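PDB 7F52: Non-structural protein 2 from Infectious bronchitis virus, which is of unsettled function but belongs to the gammacoronavirus non-structural protein 2 family. Local coordinates for residues A[369-374]-A[414-419]. Numbering follows the deposited sequence.
Sequences VCLSDG and FVYAKD
V369, L371 and F414 form the apolar centre where two parallel strands, 357-371 and 412-415, run side by side as neighbours in a mixed beta sheet. V369 and F414 are bridge partners that point the same way from the sheet; the valine CB lies 3.7 Å from F414 CD1, and both its methyls reach F414 CE1. A branched valine suits an extended strand and sets a compact hydrocarbon surface beside the ring. F414 turns its CG away from the carbonyl carbon (chi1 -66°), which carries the ring to V369 and to CG and CD2 of L371. From helix 377-390, I379 packs on L371 and L383 on F414, while L426 of strand 424-426 lies against V369 and L371. L371 spans two aromatic residues: its CD1 is 4.1 Å from F414 CB and 3.9 Å from Y416 CE1, the phenol ring crossing the leucine obliquely. On the other face of the sheet the partly exposed C370 and V415 make a looser pair, CB to CG2 at 4.2 Å, and C370 SG lies 3.4 Å from A417 O.

Two backbone bonds fix the parallel register, both made by V415: its N donates to V369 O at 3.0 Å, nearly straight at 168°, and its O accepts from L371 N at 2.9 Å with a more bent N-H at 145°. The other edge of strand 357-371 is bonded to 424-426, so the strand is flanked on both sides here. Beyond L371 the chain leaves the sheet in a type I turn, closed by G374 N bonding to L371 O. G374, with the positive phi that glycine tolerates readily, brings its CA to the edge of the Y416 ring, 3.9 Å from CE1.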
ATOM      1  N   VAL A 369       1.202 -37.400  -8.404  1.00 56.78           N
ATOM      2  CA  VAL A 369       0.785 -38.145  -9.591  1.00 58.37           C
ATOM      3  C   VAL A 369       0.866 -39.664  -9.400  1.00 57.16           C
ATOM      4  O   VAL A 369       1.919 -40.210  -9.029  1.00 53.95           O
ATOM      5  CB  VAL A 369       1.646 -37.771 -10.782  1.00 56.89           C
ATOM      6  CG1 VAL A 369       1.080 -38.388 -12.052  1.00 61.35           C
ATOM      7  CG2 VAL A 369       1.730 -36.252 -10.896  1.00 54.90           C
ATOM      8  N   CYS A 370      -0.246 -40.346  -9.643  1.00 56.38           N
ATOM      9  CA  CYS A 370      -0.270 -41.796  -9.517  1.00 58.77           C
ATOM     10  C   CYS A 370       0.098 -42.511 -10.833  1.00 60.31           C
ATOM     11  O   CYS A 370      -0.596 -42.344 -11.833  1.00 60.34           O
ATOM     12  CB  CYS A 370      -1.647 -42.253  -9.051  1.00 56.59           C
ATOM     13  SG  CYS A 370      -1.791 -44.041  -9.020  1.00 70.76           S
ATOM     14  N   LEU A 371       1.184 -43.290 -10.833  1.00 54.77           N
ATOM     15  CA  LEU A 371       1.544 -44.118 -11.999  1.00 53.79           C
ATOM     16  C   LEU A 371       0.820 -45.460 -11.984  1.00 56.44           C
ATOM     17  O   LEU A 371       1.392 -46.481 -11.596  1.00 56.95           O
ATOM     18  CB  LEU A 371       3.052 -44.368 -12.055  1.00 49.85           C
ATOM     19  CG  LEU A 371       3.859 -43.076 -12.150  1.00 55.29           C
ATOM     20  CD1 LEU A 371       5.351 -43.321 -12.016  1.00 53.02           C
ATOM     21  CD2 LEU A 371       3.539 -42.366 -13.462  1.00 56.48           C
ATOM     22  N   SER A 372      -0.426 -45.456 -12.438  1.00 59.65           N
ATOM     23  CA  SER A 372      -1.296 -46.627 -12.363  1.00 63.64           C
ATOM     24  C   SER A 372      -0.776 -47.886 -13.081  1.00 62.78           C
ATOM     25  O   SER A 372      -1.072 -49.008 -12.673  1.00 54.23           O
ATOM     26  CB  SER A 372      -2.671 -46.265 -12.919  1.00 68.82           C
ATOM     27  OG  SER A 372      -3.650 -47.162 -12.427  1.00 79.00           O
ATOM     28  N   ASP A 373      -0.011 -47.708 -14.148  1.00 62.94           N
ATOM     29  CA  ASP A 373       0.472 -48.860 -14.897  1.00 60.28           C
ATOM     30  C   ASP A 373       1.990 -48.919 -14.854  1.00 60.71           C
ATOM     31  O   ASP A 373       2.643 -49.420 -15.769  1.00 60.26           O
ATOM     32  CB  ASP A 373      -0.048 -48.797 -16.331  1.00 63.26           C
ATOM     33  CG  ASP A 373      -1.549 -49.060 -16.416  1.00 69.11           C
ATOM     34  OD1 ASP A 373      -2.012 -49.999 -15.721  1.00 64.78           O
ATOM     35  OD2 ASP A 373      -2.257 -48.328 -17.158  1.00 67.62           O
ATOM     36  N   GLY A 374       2.549 -48.387 -13.775  1.00 57.19           N
ATOM     37  CA  GLY A 374       3.987 -48.386 -13.588  1.00 54.48           C
ATOM     38  C   GLY A 374       4.690 -47.362 -14.455  1.00 52.36           C
ATOM     39  O   GLY A 374       4.047 -46.537 -15.099  1.00 49.64           O
ATOM     40  N   PHE A 414       5.748 -38.826  -7.366  1.00 55.93           N
ATOM     41  CA  PHE A 414       5.190 -39.981  -8.099  1.00 51.66           C
ATOM     42  C   PHE A 414       4.983 -41.185  -7.179  1.00 51.44           C
ATOM     43  O   PHE A 414       5.906 -41.639  -6.499  1.00 50.39           O
ATOM     44  CB  PHE A 414       6.081 -40.359  -9.283  1.00 45.90           C
ATOM     45  CG  PHE A 414       6.118 -39.314 -10.346  1.00 49.43           C
ATOM     46  CD1 PHE A 414       5.058 -39.174 -11.234  1.00 53.18           C
ATOM     47  CD2 PHE A 414       7.181 -38.427 -10.425  1.00 52.11           C
ATOM     48  CE1 PHE A 414       5.059 -38.166 -12.201  1.00 53.71           C
ATOM     49  CE2 PHE A 414       7.192 -37.415 -11.376  1.00 54.52           C
ATOM     50  CZ  PHE A 414       6.128 -37.287 -12.273  1.00 56.31           C
ATOM     51  N   VAL A 415       3.745 -41.664  -7.137  1.00 52.72           N
ATOM     52  CA  VAL A 415       3.380 -42.830  -6.344  1.00 51.52           C
ATOM     53  C   VAL A 415       2.632 -43.894  -7.140  1.00 54.47           C
ATOM     54  O   VAL A 415       1.813 -43.576  -8.020  1.00 52.80           O
ATOM     55  CB  VAL A 415       2.315 -42.476  -5.257  1.00 56.45           C
ATOM     56  CG1 VAL A 415       2.882 -41.508  -4.254  1.00 53.37           C
ATOM     57  CG2 VAL A 415       1.051 -41.893  -5.892  1.00 53.56           C
ATOM     58  N   TYR A 416       2.772 -45.151  -6.736  1.00 57.44           N
ATOM     59  CA  TYR A 416       2.153 -46.262  -7.502  1.00 58.02           C
ATOM     60  C   TYR A 416       0.811 -46.728  -6.937  1.00 60.94           C
ATOM     61  O   TYR A 416       0.008 -47.195  -7.730  1.00 59.11           O
ATOM     62  CB  TYR A 416       3.142 -47.418  -7.594  1.00 44.29           C
ATOM     63  CG  TYR A 416       4.409 -47.073  -8.326  1.00 51.04           C
ATOM     64  CD1 TYR A 416       4.479 -47.140  -9.702  1.00 54.57           C
ATOM     65  CD2 TYR A 416       5.533 -46.663  -7.643  1.00 46.74           C
ATOM     66  CE1 TYR A 416       5.638 -46.822 -10.379  1.00 54.38           C
ATOM     67  CE2 TYR A 416       6.702 -46.344  -8.303  1.00 51.02           C
ATOM     68  CZ  TYR A 416       6.755 -46.427  -9.676  1.00 58.69           C
ATOM     69  OH  TYR A 416       7.900 -46.109 -10.332  1.00 58.15           O
ATOM     70  N   ALA A 417       0.590 -46.631  -5.627  1.00 64.65           N
ATOM     71  CA  ALA A 417      -0.676 -47.102  -5.015  1.00 70.86           C
ATOM     72  C   ALA A 417      -1.778 -46.160  -5.496  1.00 77.43           C
ATOM     73  O   ALA A 417      -1.435 -45.028  -5.817  1.00 72.60           O
ATOM     74  CB  ALA A 417      -0.499 -47.273  -3.534  1.00 67.86           C
ATOM     75  N   LYS A 418      -3.032 -46.636  -5.477  1.00 84.75           N
ATOM     76  CA  LYS A 418      -4.253 -45.949  -5.992  1.00 92.06           C
ATOM     77  C   LYS A 418      -4.409 -44.523  -5.481  1.00 98.74           C
ATOM     78  O   LYS A 418      -4.625 -43.641  -6.333  1.00 96.59           O
ATOM     79  CB  LYS A 418      -5.560 -46.626  -5.578  1.00 96.31           C
ATOM     80  CG  LYS A 418      -6.817 -45.927  -6.075  1.00105.64           C
ATOM     81  CD  LYS A 418      -8.071 -46.347  -5.344  1.00110.61           C
ATOM     82  CE  LYS A 418      -8.655 -45.241  -4.492  1.00113.51           C
ATOM     83  NZ  LYS A 418      -8.656 -45.604  -3.055  1.00112.84           N
ATOM     84  N   ASP A 419      -4.301 -44.309  -4.170  1.00105.64           N
ATOM     85  CA  ASP A 419      -4.472 -42.917  -3.689  1.00113.67           C
ATOM     86  C   ASP A 419      -4.256 -42.819  -2.191  1.00115.14           C
ATOM     87  O   ASP A 419      -4.393 -43.819  -1.490  1.00113.48           O
ATOM     88  CB  ASP A 419      -5.868 -42.318  -3.880  1.00119.32           C
ATOM     89  CG  ASP A 419      -6.825 -42.645  -2.744  1.00127.08           C
ATOM     90  OD1 ASP A 419      -6.811 -43.798  -2.286  1.00129.71           O
ATOM     91  OD2 ASP A 419      -7.553 -41.743  -2.308  1.00125.60           O
TER